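Local coordinates for protein ftsY (Mycoplasma mycoides, PDB 1ZU4) that serves as the receptor of the signal recognition particle, its NG fragment pairing a helical bundle with a P-loop NTPase domain of the SRP54 type, at residues E102-I107 with Q222-A227; S257-T262 with E278-P283; N59-K64 with V79-Q84; L12-N17 with V306-G311; I138-T143 with V164-A169. All coordinates share one frame; numbering follows the deposited sequence.

Contact 1 (E102-I107 with Q222-A227); sequences ENRLNI and QVEKSA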
# COMPACT_ATOMS: atom_id res chain seq x y z
N GLU A 102 21.16 6.36 -0.60
CA GLU A 102 21.90 6.80 -1.79
C GLU A 102 23.11 5.95 -2.12
O GLU A 102 23.49 5.82 -3.29
CB GLU A 102 22.40 8.23 -1.57
CG GLU A 102 21.29 9.20 -1.29
CD GLU A 102 20.41 9.36 -2.47
OE1 GLU A 102 20.88 9.85 -3.53
OE2 GLU A 102 19.23 8.99 -2.33
N ASN A 103 23.79 5.44 -1.11
CA ASN A 103 25.10 4.88 -1.40
C ASN A 103 25.13 3.37 -1.56
O ASN A 103 26.16 2.73 -1.27
CB ASN A 103 26.13 5.38 -0.39
CG ASN A 103 25.57 5.48 1.06
OD1 ASN A 103 24.70 4.71 1.48
ND2 ASN A 103 26.09 6.44 1.82
N ARG A 104 24.01 2.78 -1.99
CA ARG A 104 23.95 1.32 -2.14
C ARG A 104 23.00 0.84 -3.23
O ARG A 104 22.28 1.63 -3.86
CB ARG A 104 23.60 0.67 -0.82
CG ARG A 104 22.12 0.73 -0.49
CD ARG A 104 21.78 0.07 0.80
NE ARG A 104 20.35 0.27 1.00
CZ ARG A 104 19.71 0.14 2.15
NH1 ARG A 104 20.34 -0.24 3.25
NH2 ARG A 104 18.42 0.37 2.19
N LEU A 105 23.03 -0.46 -3.45
CA LEU A 105 22.06 -1.08 -4.31
C LEU A 105 20.85 -1.46 -3.46
O LEU A 105 20.88 -2.39 -2.66
CB LEU A 105 22.65 -2.29 -5.05
CG LEU A 105 21.66 -3.18 -5.78
CD1 LEU A 105 20.97 -2.45 -6.85
CD2 LEU A 105 22.49 -4.38 -6.30
N ASN A 106 19.80 -0.67 -3.59
CA ASN A 106 18.58 -0.92 -2.83
C ASN A 106 17.87 -2.08 -3.52
O ASN A 106 17.82 -2.17 -4.74
CB ASN A 106 17.70 0.35 -2.81
CG ASN A 106 18.40 1.53 -2.18
OD1 ASN A 106 18.54 1.57 -0.96
ND2 ASN A 106 18.93 2.43 -3.01
N ILE A 107 17.31 -3.00 -2.74
CA ILE A 107 16.62 -4.14 -3.33
C ILE A 107 15.25 -4.30 -2.68
O ILE A 107 15.16 -4.54 -1.49
CB ILE A 107 17.46 -5.45 -3.20
CG1 ILE A 107 18.87 -5.27 -3.78
CG2 ILE A 107 16.74 -6.55 -3.89
CD1 ILE A 107 19.86 -6.50 -3.60
N GLN A 222 24.37 -12.03 -0.49
CA GLN A 222 25.81 -12.10 -0.82
C GLN A 222 26.32 -10.76 -1.31
O GLN A 222 27.52 -10.48 -1.21
CB GLN A 222 26.08 -13.14 -1.91
CG GLN A 222 25.92 -14.58 -1.43
CD GLN A 222 26.19 -15.52 -2.54
OE1 GLN A 222 27.31 -15.60 -3.03
NE2 GLN A 222 25.16 -16.23 -2.99
N VAL A 223 25.42 -9.94 -1.84
CA VAL A 223 25.81 -8.62 -2.36
C VAL A 223 25.48 -7.47 -1.38
O VAL A 223 26.24 -6.48 -1.26
CB VAL A 223 25.21 -8.40 -3.77
CG1 VAL A 223 25.68 -7.16 -4.34
CG2 VAL A 223 25.62 -9.56 -4.69
N GLU A 224 24.39 -7.65 -0.64
CA GLU A 224 23.78 -6.59 0.17
C GLU A 224 23.22 -7.33 1.38
O GLU A 224 22.17 -7.94 1.31
CB GLU A 224 22.63 -5.88 -0.58
CG GLU A 224 23.02 -4.90 -1.73
CD GLU A 224 23.73 -3.64 -1.23
OE1 GLU A 224 23.71 -3.36 -0.01
OE2 GLU A 224 24.31 -2.93 -2.08
N LYS A 225 23.95 -7.29 2.47
CA LYS A 225 23.67 -8.12 3.65
C LYS A 225 22.29 -7.85 4.25
O LYS A 225 21.62 -8.76 4.67
CB LYS A 225 24.76 -7.87 4.69
CG LYS A 225 26.13 -8.47 4.34
CD LYS A 225 27.31 -7.73 5.07
CE LYS A 225 28.69 -8.22 4.52
NZ LYS A 225 29.88 -7.61 5.22
N SER A 226 21.86 -6.60 4.26
CA SER A 226 20.56 -6.20 4.81
C SER A 226 19.40 -6.31 3.77
O SER A 226 18.23 -6.00 4.08
CB SER A 226 20.67 -4.77 5.37
OG SER A 226 21.23 -3.87 4.40
N ALA A 227 19.70 -6.79 2.56
CA ALA A 227 18.62 -7.02 1.56
C ALA A 227 17.78 -8.28 1.90
O ALA A 227 18.24 -9.15 2.65
CB ALA A 227 19.21 -7.11 0.17
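Arg104 and Leu105 meet Glu224 where the chain enters strand 106-111 of the P-loop NTPase sheet, while Glu224 to Ala227 forms a type I beta turn in the loop between helix 206-221 and strand 230-236. The Arg104 chain crosses that of Glu224 at a slant, CD lying 4.0 Å from Glu224 OE1. Its guanidinium instead turns back on its own segment, NE donating to Asn106 OD1 at 3.0 Å, and NH2 has a salt bridge with Asp99. Arginine suits the place because its extended chain packs its methylenes by Glu224 while its head bonds elsewhere; the carboxylate, with Glu224 OE1 5.0 Å from Arg104 NE, may still attract it. At Leu105 the backbone makes the polar link: N donates to Glu224 OE2 at 3.1 Å, reaching the oxygen from above the carboxylate plane. Glu224 gets there by a bend at chi2 (-68°), which brings CD over the Leu105 backbone. The leucine side chain itself is buried and touches Ala187 of helix 176-189. Asn106 points away from the turn and bonds Asp193 through ND2. Ile107, a branched residue well suited to a strand, sends CD1 to the turn, 4.0 Å from Glu224 CG and 3.9 Å from Ala227 CB.

Contact 2 (S257-T262 with E278-P283); sequences SGIILT and ELLNIP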
# COMPACT_ATOMS: atom_id res chain seq x y z
N SER A 257 7.47 -6.00 4.87
CA SER A 257 7.97 -4.80 5.61
C SER A 257 7.05 -3.62 5.39
O SER A 257 7.11 -2.66 6.15
CB SER A 257 9.40 -4.38 5.16
OG SER A 257 9.39 -4.06 3.76
N GLY A 258 6.17 -3.70 4.37
CA GLY A 258 5.27 -2.62 4.09
C GLY A 258 4.23 -2.98 3.05
O GLY A 258 4.27 -4.05 2.43
N ILE A 259 3.31 -2.07 2.84
CA ILE A 259 2.14 -2.26 1.97
C ILE A 259 2.08 -1.17 0.87
O ILE A 259 2.37 0.01 1.11
CB ILE A 259 0.80 -2.22 2.78
CG1 ILE A 259 0.72 -3.29 3.91
CG2 ILE A 259 -0.46 -2.33 1.90
CD1 ILE A 259 0.95 -4.67 3.50
N ILE A 260 1.64 -1.57 -0.31
CA ILE A 260 1.28 -0.71 -1.41
C ILE A 260 -0.23 -0.88 -1.58
O ILE A 260 -0.66 -1.93 -1.96
CB ILE A 260 1.98 -1.13 -2.72
CG1 ILE A 260 3.54 -1.13 -2.57
CG2 ILE A 260 1.58 -0.22 -3.86
CD1 ILE A 260 4.23 -1.49 -3.89
N LEU A 261 -0.99 0.17 -1.30
CA LEU A 261 -2.45 0.20 -1.36
C LEU A 261 -2.84 0.79 -2.72
O LEU A 261 -2.62 1.94 -2.95
CB LEU A 261 -2.98 1.13 -0.24
CG LEU A 261 -4.52 1.18 -0.13
CD1 LEU A 261 -5.14 -0.20 0.12
CD2 LEU A 261 -4.98 2.19 0.92
N THR A 262 -3.40 -0.03 -3.61
CA THR A 262 -3.71 0.39 -4.96
C THR A 262 -5.18 0.64 -5.10
O THR A 262 -5.99 0.21 -4.24
CB THR A 262 -3.34 -0.71 -5.98
OG1 THR A 262 -4.07 -1.90 -5.67
CG2 THR A 262 -1.85 -0.99 -5.94
N GLU A 278 -5.03 -1.93 11.73
CA GLU A 278 -5.52 -2.80 12.83
C GLU A 278 -5.21 -4.28 12.57
O GLU A 278 -4.58 -4.93 13.41
CB GLU A 278 -7.04 -2.63 13.04
CG GLU A 278 -7.64 -3.53 14.14
CD GLU A 278 -7.13 -3.17 15.50
OE1 GLU A 278 -6.85 -1.99 15.77
OE2 GLU A 278 -6.99 -4.11 16.30
N LEU A 279 -5.63 -4.82 11.43
CA LEU A 279 -5.46 -6.23 11.20
C LEU A 279 -4.01 -6.66 10.96
O LEU A 279 -3.64 -7.68 11.49
CB LEU A 279 -6.34 -6.76 10.06
CG LEU A 279 -6.63 -8.28 10.18
CD1 LEU A 279 -7.61 -8.53 11.35
CD2 LEU A 279 -7.16 -8.90 8.89
N LEU A 280 -3.24 -5.92 10.16
CA LEU A 280 -1.88 -6.32 9.73
C LEU A 280 -0.81 -5.74 10.57
O LEU A 280 0.19 -6.39 10.76
CB LEU A 280 -1.58 -5.94 8.25
CG LEU A 280 -2.31 -6.85 7.20
CD1 LEU A 280 -3.72 -6.40 6.97
CD2 LEU A 280 -1.56 -6.87 5.87
N ASN A 281 -1.02 -4.53 11.08
CA ASN A 281 -0.04 -3.78 11.83
C ASN A 281 1.25 -3.60 11.04
O ASN A 281 2.37 -3.78 11.58
CB ASN A 281 0.28 -4.48 13.17
CG ASN A 281 0.96 -3.57 14.13
OD1 ASN A 281 0.80 -2.35 14.04
ND2 ASN A 281 1.74 -4.15 15.05
N ILE A 282 1.08 -3.33 9.74
CA ILE A 282 2.21 -3.12 8.84
C ILE A 282 1.96 -1.77 8.16
O ILE A 282 0.84 -1.51 7.77
CB ILE A 282 2.31 -4.24 7.74
CG1 ILE A 282 2.64 -5.61 8.33
CG2 ILE A 282 3.38 -3.89 6.71
CD1 ILE A 282 2.22 -6.79 7.44
N PRO A 283 3.00 -0.92 8.01
CA PRO A 283 2.73 0.38 7.41
C PRO A 283 2.40 0.32 5.95
O PRO A 283 3.04 -0.43 5.16
CB PRO A 283 4.05 1.12 7.57
CG PRO A 283 4.90 0.29 8.47
CD PRO A 283 4.43 -1.10 8.34
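Pro283 O accepts the backbone N-H of Ile259 at 2.9 Å, and the same oxygen lies 3.3 Å from Gly258 CA in a CA-H...O contact. The amide lies in the plane of the Pro283 carbonyl, but the bond is bent, with an angle of 137° at the hydrogen. Proline has no amide hydrogen to give, yet its carbonyl serves well here, just ahead of strand 284-288. The bond starts the pairing of that strand with strand 258-262, and Ile259 with Lys285 carries it on.

Beside this polar point the contact is aliphatic. Ile282 CG2 is anti to its own backbone N and rests on the Gly258 backbone, 3.5 Å from CA; glycine offers bare main chain to that methyl. Ile259 crosses both Leu280 and Ile282 at about a right angle. Its CD1 reaches Leu280 CD2 at 4.1 Å, and its CG1 meets Ile282 CG2 at 3.9 Å. Leu280 of helix 272-280 also packs on Val244 and Ala247 of helix 241-250. Asn281 then takes a positive phi of 56°, which asparagine tolerates better than most residues, and the chain turns out of the helix toward the sheet.

The two segments belong to one parallel beta-alpha-beta unit. The end of the crossover is thus tied to the first strand by a directional backbone bond, while branched apolar side chains pack between helix and sheet.

Contact 3 (N59-K64 with V79-Q84); sequences NLVRKK and VESLYQ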
# COMPACT_ATOMS: atom_id res chain seq x y z
N ASN A 59 -13.75 6.86 20.90
CA ASN A 59 -13.21 7.22 22.24
C ASN A 59 -12.34 8.46 22.23
O ASN A 59 -12.47 9.32 23.10
CB ASN A 59 -12.46 6.07 22.89
CG ASN A 59 -13.39 5.00 23.41
OD1 ASN A 59 -12.97 3.85 23.61
ND2 ASN A 59 -14.65 5.35 23.60
N LEU A 60 -11.47 8.55 21.23
CA LEU A 60 -10.71 9.77 20.97
C LEU A 60 -11.54 11.04 20.75
O LEU A 60 -11.25 12.08 21.33
CB LEU A 60 -9.76 9.54 19.80
CG LEU A 60 -8.48 8.78 20.18
CD1 LEU A 60 -7.78 8.32 18.91
CD2 LEU A 60 -7.57 9.63 21.12
N VAL A 61 -12.56 10.96 19.88
CA VAL A 61 -13.47 12.10 19.66
C VAL A 61 -14.19 12.45 21.00
O VAL A 61 -14.26 13.60 21.40
CB VAL A 61 -14.54 11.80 18.60
CG1 VAL A 61 -15.58 12.95 18.56
CG2 VAL A 61 -13.91 11.63 17.19
N ARG A 62 -14.62 11.42 21.73
CA ARG A 62 -15.30 11.64 23.00
C ARG A 62 -14.35 12.31 24.01
O ARG A 62 -14.75 13.17 24.78
CB ARG A 62 -15.91 10.32 23.50
CG ARG A 62 -16.28 10.39 24.95
CD ARG A 62 -17.49 9.61 25.35
NE ARG A 62 -17.97 8.47 24.56
CZ ARG A 62 -19.26 8.14 24.59
NH1 ARG A 62 -20.09 8.89 25.30
NH2 ARG A 62 -19.75 7.09 23.92
N LYS A 63 -13.07 11.96 23.96
CA LYS A 63 -12.09 12.55 24.85
C LYS A 63 -11.80 14.02 24.56
O LYS A 63 -11.60 14.81 25.48
CB LYS A 63 -10.79 11.76 24.77
CG LYS A 63 -9.88 12.08 25.94
CD LYS A 63 -9.23 10.80 26.45
CE LYS A 63 -7.98 10.53 25.66
NZ LYS A 63 -7.00 11.64 25.94
N LYS A 64 -11.76 14.36 23.28
CA LYS A 64 -11.44 15.71 22.78
C LYS A 64 -12.59 16.71 22.91
O LYS A 64 -12.44 17.92 22.70
CB LYS A 64 -11.04 15.59 21.30
CG LYS A 64 -9.69 14.95 21.11
CD LYS A 64 -9.44 14.40 19.72
CE LYS A 64 -8.32 13.35 19.78
NZ LYS A 64 -6.96 13.97 19.98
N VAL A 79 -11.26 14.41 12.60
CA VAL A 79 -10.10 14.41 11.69
C VAL A 79 -8.82 14.01 12.47
O VAL A 79 -8.10 13.14 12.06
CB VAL A 79 -9.93 15.77 10.94
CG1 VAL A 79 -8.63 15.79 10.15
CG2 VAL A 79 -11.10 16.02 9.97
N GLU A 80 -8.63 14.64 13.62
CA GLU A 80 -7.51 14.38 14.50
C GLU A 80 -7.53 12.97 15.07
O GLU A 80 -6.49 12.34 15.14
CB GLU A 80 -7.48 15.43 15.63
CG GLU A 80 -6.38 15.22 16.66
CD GLU A 80 -6.31 16.42 17.62
OE1 GLU A 80 -6.11 17.56 17.15
OE2 GLU A 80 -6.46 16.21 18.84
N SER A 81 -8.71 12.48 15.43
CA SER A 81 -8.85 11.12 15.99
C SER A 81 -8.61 10.02 14.98
O SER A 81 -8.18 8.92 15.35
CB SER A 81 -10.23 10.92 16.66
OG SER A 81 -10.49 11.92 17.68
N LEU A 82 -8.90 10.29 13.70
CA LEU A 82 -8.66 9.32 12.62
C LEU A 82 -7.16 9.15 12.43
O LEU A 82 -6.66 8.03 12.41
CB LEU A 82 -9.32 9.79 11.32
CG LEU A 82 -10.86 9.69 11.26
CD1 LEU A 82 -11.38 10.54 10.13
CD2 LEU A 82 -11.43 8.23 11.17
N TYR A 83 -6.47 10.28 12.30
CA TYR A 83 -5.03 10.30 12.21
C TYR A 83 -4.38 9.63 13.42
O TYR A 83 -3.44 8.81 13.26
CB TYR A 83 -4.57 11.76 12.08
CG TYR A 83 -3.11 11.95 12.26
CD1 TYR A 83 -2.23 11.85 11.16
CD2 TYR A 83 -2.59 12.19 13.52
CE1 TYR A 83 -0.91 12.01 11.32
CE2 TYR A 83 -1.24 12.32 13.70
CZ TYR A 83 -0.42 12.26 12.59
OH TYR A 83 0.91 12.39 12.75
N GLN A 84 -4.82 9.99 14.63
CA GLN A 84 -4.25 9.37 15.87
C GLN A 84 -4.48 7.85 16.00
O GLN A 84 -3.62 7.11 16.53
CB GLN A 84 -4.71 10.13 17.13
CG GLN A 84 -4.16 11.55 17.12
CD GLN A 84 -4.40 12.31 18.41
OE1 GLN A 84 -5.31 11.99 19.18
NE2 GLN A 84 -3.61 13.33 18.63
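Lys64 runs from helix 51-64 across to helix 71-87, and its contacts with the second helix grow closer toward the tip. From CB, which points toward helix 71-87, the chain goes on to CG, set beside its own backbone N (chi1 -72°) and 4.1 Å from Glu80 OE2. CD and CE pass over the hydroxyl of Ser81, CE at 3.3 Å from OG. A bend at chi4 (-74°) then places NZ between two acceptors. It forms a salt bridge with Glu80 OE2 at 2.6 Å, using the anti lone pair of that oxygen, and donates to Gln84 OE1 at 2.7 Å from above the amide plane. Lysine and glutamine meet tip to tip, whereas Glu80 is crossed at a slant.

Deeper in the interface the small Ser81 lets the helices of this bundle come close: the axes of the two short helical segments approach to 8.8 Å, their directions 135° apart. Ser81 CB is only 3.5 Å from Leu60 CB, tight for two carbons, and its OG meets Val61 CG2. That hydroxyl is hydrogen-bonded within its own helix to Ala77 O, so a polar side chain can sit among carbons. Leu60 CD1 spreads on to Ser81 O and Gln84 CB.

The ammonium therefore has both an anionic and a neutral acceptor beside the closely packed Leu60-Ser81 pair. The carboxylate would be expected to favour the charged form of the lysine, while the lysine methylenes lie against the serine hydroxyl.

Contact 4 (L12-N17 with V306-G311); sequences LKSAFN and VHLSSG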
# COMPACT_ATOMS: atom_id res chain seq x y z
N LEU A 12 -11.50 10.97 -3.87
CA LEU A 12 -12.78 11.58 -4.24
C LEU A 12 -14.00 10.74 -3.87
O LEU A 12 -14.97 11.27 -3.30
CB LEU A 12 -12.79 11.89 -5.74
CG LEU A 12 -13.90 12.73 -6.33
CD1 LEU A 12 -13.97 14.10 -5.63
CD2 LEU A 12 -13.56 12.88 -7.81
N LYS A 13 -14.00 9.44 -4.22
CA LYS A 13 -15.17 8.61 -3.99
C LYS A 13 -15.36 8.33 -2.50
O LYS A 13 -16.48 8.36 -2.02
CB LYS A 13 -15.08 7.25 -4.71
CG LYS A 13 -15.34 7.26 -6.20
CD LYS A 13 -15.62 5.84 -6.67
CE LYS A 13 -15.86 5.80 -8.17
NZ LYS A 13 -14.58 5.81 -8.92
N SER A 14 -14.27 8.03 -1.77
CA SER A 14 -14.40 7.71 -0.34
C SER A 14 -14.80 8.95 0.47
O SER A 14 -15.56 8.86 1.45
CB SER A 14 -13.12 7.04 0.21
OG SER A 14 -12.00 7.86 -0.05
N ALA A 15 -14.28 10.11 0.08
CA ALA A 15 -14.60 11.36 0.75
C ALA A 15 -16.07 11.72 0.53
O ALA A 15 -16.74 12.19 1.44
CB ALA A 15 -13.71 12.46 0.25
N PHE A 16 -16.58 11.48 -0.66
CA PHE A 16 -17.98 11.73 -0.93
C PHE A 16 -18.91 10.90 -0.03
O PHE A 16 -19.88 11.43 0.52
CB PHE A 16 -18.35 11.42 -2.38
CG PHE A 16 -19.82 11.63 -2.64
CD1 PHE A 16 -20.32 12.93 -2.83
CD2 PHE A 16 -20.72 10.55 -2.61
CE1 PHE A 16 -21.72 13.13 -3.01
CE2 PHE A 16 -22.10 10.75 -2.80
CZ PHE A 16 -22.59 12.03 -3.00
N ASN A 17 -18.66 9.60 0.04
CA ASN A 17 -19.39 8.69 0.90
C ASN A 17 -19.35 9.04 2.42
O ASN A 17 -20.38 9.03 3.12
CB ASN A 17 -18.78 7.32 0.68
CG ASN A 17 -19.69 6.18 1.05
OD1 ASN A 17 -20.46 5.66 0.21
ND2 ASN A 17 -19.56 5.72 2.29
N VAL A 306 -6.92 13.88 5.71
CA VAL A 306 -7.42 15.21 5.29
C VAL A 306 -8.23 15.15 3.98
O VAL A 306 -9.31 15.74 3.87
CB VAL A 306 -6.23 16.22 5.23
CG1 VAL A 306 -6.60 17.46 4.43
CG2 VAL A 306 -5.80 16.60 6.66
N HIS A 307 -7.75 14.41 2.99
CA HIS A 307 -8.49 14.28 1.73
C HIS A 307 -9.75 13.39 1.87
O HIS A 307 -10.79 13.63 1.21
CB HIS A 307 -7.54 13.83 0.60
CG HIS A 307 -6.53 14.89 0.25
ND1 HIS A 307 -6.85 16.00 -0.50
CD2 HIS A 307 -5.22 15.03 0.59
CE1 HIS A 307 -5.78 16.77 -0.63
NE2 HIS A 307 -4.78 16.20 0.02
N LEU A 308 -9.69 12.40 2.74
CA LEU A 308 -10.89 11.58 3.09
C LEU A 308 -11.94 12.47 3.71
O LEU A 308 -13.14 12.28 3.47
CB LEU A 308 -10.56 10.50 4.13
CG LEU A 308 -11.73 9.62 4.66
CD1 LEU A 308 -12.57 9.01 3.50
CD2 LEU A 308 -11.15 8.55 5.56
N SER A 309 -11.47 13.45 4.47
CA SER A 309 -12.32 14.36 5.23
C SER A 309 -12.75 15.63 4.48
O SER A 309 -13.51 16.41 5.04
CB SER A 309 -11.57 14.77 6.50
OG SER A 309 -11.37 13.61 7.28
N SER A 310 -12.30 15.78 3.23
CA SER A 310 -12.39 17.04 2.50
C SER A 310 -13.82 17.50 2.27
O SER A 310 -14.09 18.72 2.29
CB SER A 310 -11.65 16.99 1.17
OG SER A 310 -12.13 15.94 0.36
N GLY A 311 -14.71 16.53 2.12
CA GLY A 311 -16.12 16.79 1.85
C GLY A 311 -16.87 17.42 3.02
O GLY A 311 -17.90 18.05 2.82
O HOH W 1 -15.15 13.89 3.20
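Ala15 sits directly against the end of helix 301-308, so that the first long helix of the chain, 12-27, meets the last helix of the NG fragment, the helical bundle and P-loop NTPase parts being joined here in the SRP54-type arrangement. The tight part is nearly all backbone. Ala15 CA lies 3.2 Å from Leu308 O in a CA-H...O contact, and its methyl CB reaches both Leu308 O and His307 O, each at 3.3 Å. Alanine suits this place because a side chain of one methyl lets its CA come within contact of Leu308 O.

Next to it, Leu308 reaches across to Ser14. Chi1 of 176° sets Leu308 CG anti to the backbone N, and CD1 goes on from it to lie 3.6 Å from Ser14 O, touching the serine side chain as well. Met11 also packs against Leu308.

On the other side of Ala15 the fit is looser. The exposed Ser310 comes no nearer than 3.8 Å, from OG to Ala15 CB, and its hydroxyl is turned back to donate to His307 O within its own segment. Farther along, direct contact gives way to solvent. One water joins the two chains, donating to Ala15 O, which also receives the hydroxyl of Ser19 from its own helix, and to Leu308 O at 2.6 Å, while Gly311 N donates to the same water at 2.9 Å.

Contact 5 (I138-T143 with V164-A169); sequences IAAADT and VDLVKA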
# COMPACT_ATOMS: atom_id res chain seq x y z
N ILE A 138 14.60 -4.09 -13.09
CA ILE A 138 13.52 -5.01 -12.72
C ILE A 138 13.91 -6.46 -13.06
O ILE A 138 14.47 -6.74 -14.15
CB ILE A 138 12.22 -4.67 -13.48
CG1 ILE A 138 11.70 -3.28 -13.06
CG2 ILE A 138 11.16 -5.72 -13.28
CD1 ILE A 138 10.82 -2.65 -14.13
N ALA A 139 13.60 -7.35 -12.11
CA ALA A 139 13.80 -8.78 -12.27
C ALA A 139 12.44 -9.33 -12.36
O ALA A 139 11.74 -9.41 -11.36
CB ALA A 139 14.56 -9.43 -11.03
N ALA A 140 12.07 -9.73 -13.58
CA ALA A 140 10.81 -10.42 -13.88
C ALA A 140 10.82 -11.86 -13.37
O ALA A 140 10.82 -12.82 -14.18
CB ALA A 140 10.58 -10.40 -15.40
N ALA A 141 10.79 -12.03 -12.05
CA ALA A 141 10.92 -13.36 -11.43
C ALA A 141 9.59 -14.04 -11.12
O ALA A 141 9.56 -15.09 -10.48
CB ALA A 141 11.78 -13.29 -10.17
N ASP A 142 8.49 -13.44 -11.60
CA ASP A 142 7.22 -14.14 -11.66
C ASP A 142 7.19 -14.84 -13.00
O ASP A 142 6.67 -14.31 -13.99
CB ASP A 142 6.04 -13.18 -11.54
CG ASP A 142 4.71 -13.89 -11.35
OD1 ASP A 142 4.58 -15.09 -11.71
OD2 ASP A 142 3.78 -13.24 -10.84
N THR A 143 7.78 -16.03 -13.02
CA THR A 143 7.90 -16.83 -14.24
C THR A 143 6.70 -17.79 -14.40
O THR A 143 6.67 -18.57 -15.35
CB THR A 143 9.22 -17.65 -14.26
OG1 THR A 143 9.21 -18.58 -13.17
CG2 THR A 143 10.47 -16.77 -14.12
N VAL A 164 15.13 2.69 -16.63
CA VAL A 164 14.60 1.41 -16.15
C VAL A 164 14.86 0.31 -17.17
O VAL A 164 14.39 0.39 -18.32
CB VAL A 164 13.09 1.42 -15.87
CG1 VAL A 164 12.65 0.04 -15.32
CG2 VAL A 164 12.66 2.57 -14.93
N ASP A 165 15.59 -0.71 -16.72
CA ASP A 165 15.97 -1.89 -17.51
C ASP A 165 15.32 -3.12 -16.91
O ASP A 165 14.91 -3.09 -15.75
CB ASP A 165 17.49 -2.05 -17.50
CG ASP A 165 18.20 -0.89 -18.19
OD1 ASP A 165 17.66 -0.39 -19.20
OD2 ASP A 165 19.28 -0.48 -17.71
N LEU A 166 15.24 -4.19 -17.70
CA LEU A 166 14.54 -5.45 -17.34
C LEU A 166 15.40 -6.67 -17.61
O LEU A 166 15.94 -6.82 -18.73
CB LEU A 166 13.27 -5.62 -18.18
CG LEU A 166 12.43 -6.87 -17.87
CD1 LEU A 166 11.59 -6.67 -16.61
CD2 LEU A 166 11.55 -7.23 -19.03
N VAL A 167 15.49 -7.54 -16.60
CA VAL A 167 16.06 -8.88 -16.77
C VAL A 167 14.92 -9.90 -16.68
O VAL A 167 14.04 -9.80 -15.82
CB VAL A 167 17.19 -9.17 -15.69
CG1 VAL A 167 17.66 -10.60 -15.76
CG2 VAL A 167 18.38 -8.23 -15.92
N LYS A 168 14.93 -10.88 -17.57
CA LYS A 168 13.84 -11.87 -17.58
C LYS A 168 14.40 -13.27 -17.86
O LYS A 168 15.59 -13.42 -18.11
CB LYS A 168 12.79 -11.50 -18.64
CG LYS A 168 13.37 -11.21 -20.01
CD LYS A 168 12.31 -11.21 -21.09
CE LYS A 168 12.88 -10.79 -22.43
NZ LYS A 168 12.16 -11.51 -23.53
N ALA A 169 13.53 -14.27 -17.80
CA ALA A 169 13.83 -15.66 -18.17
C ALA A 169 13.81 -15.85 -19.70
O ALA A 169 12.92 -15.31 -20.38
CB ALA A 169 12.79 -16.57 -17.54
O HOH W 2 10.77 -13.72 -16.65
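A parallel pair of strands at one edge of the NTPase sheet joins Ile138 to Leu166 and Ala139 to Val167. Ile138 N donates to Asp165 O at 2.9 Å, and Ile138 O receives Val167 N at 2.8 Å in an almost straight bond (177°). Ala140 N continues the pattern to Val167 O at 3.0 Å.

On the face that carries Ile138 and Leu166, the isoleucine spreads its two arms. Its CG2 is anti to the backbone N and CG1 lies beside that N (chi1 -65°), which sends the branches to different partners. CG2 meets Leu166 CD1 at 3.5 Å, and CD1 meets Val164 CG1 at the same separation, both close for carbon pairs. Branched aliphatic residues serve here because this face lies under helices: Leu122 and Ala126 of helix 118-131 and Leu152 of helix 146-156 also touch Ile138. That second helix forms the connection of the beta-alpha-beta unit whose strands these are, 136-140 leading through it to the outermost strand, 164-167. The opposite face has Ala139 and Val167, against helix 176-189.

Ala140 is the centre of an inverse gamma turn. Its CB touches Leu166 CD1 and, in another direction, Lys168 CB, while the lysine's NZ forms a salt bridge with Glu153. Beyond it a water donates to Ala140 O at 2.6 Å and accepts from Ala169 N. Past the water the two segments meet again through methyl groups, Thr143 CG2 and Ala169 CB being 4.1 Å apart, while Thr143 OG1 bonds Ala174 O.

Contacts 1, 2 and 5 all reach the one large sheet of the NTPase domain. Contact 5 is at its outermost strand, 164-167, and contact 1 at the start of the central strand 106-111, their centres about 18 Å apart; contact 2 lies farther across, its centre about 25 Å from that of contact 5. Along the chain, contact 5 is nested inside the loop closed by contact 1, and contact 2 follows. Contact 3 belongs to the helical bundle and precedes them all. Contact 4 encloses the other four, bringing the two ends of the fragment together. It also touches contact 3, Val79 CG2 lying 3.6 Å from Ser309 OG, so the bundle and the end of the NTPase part are packed together.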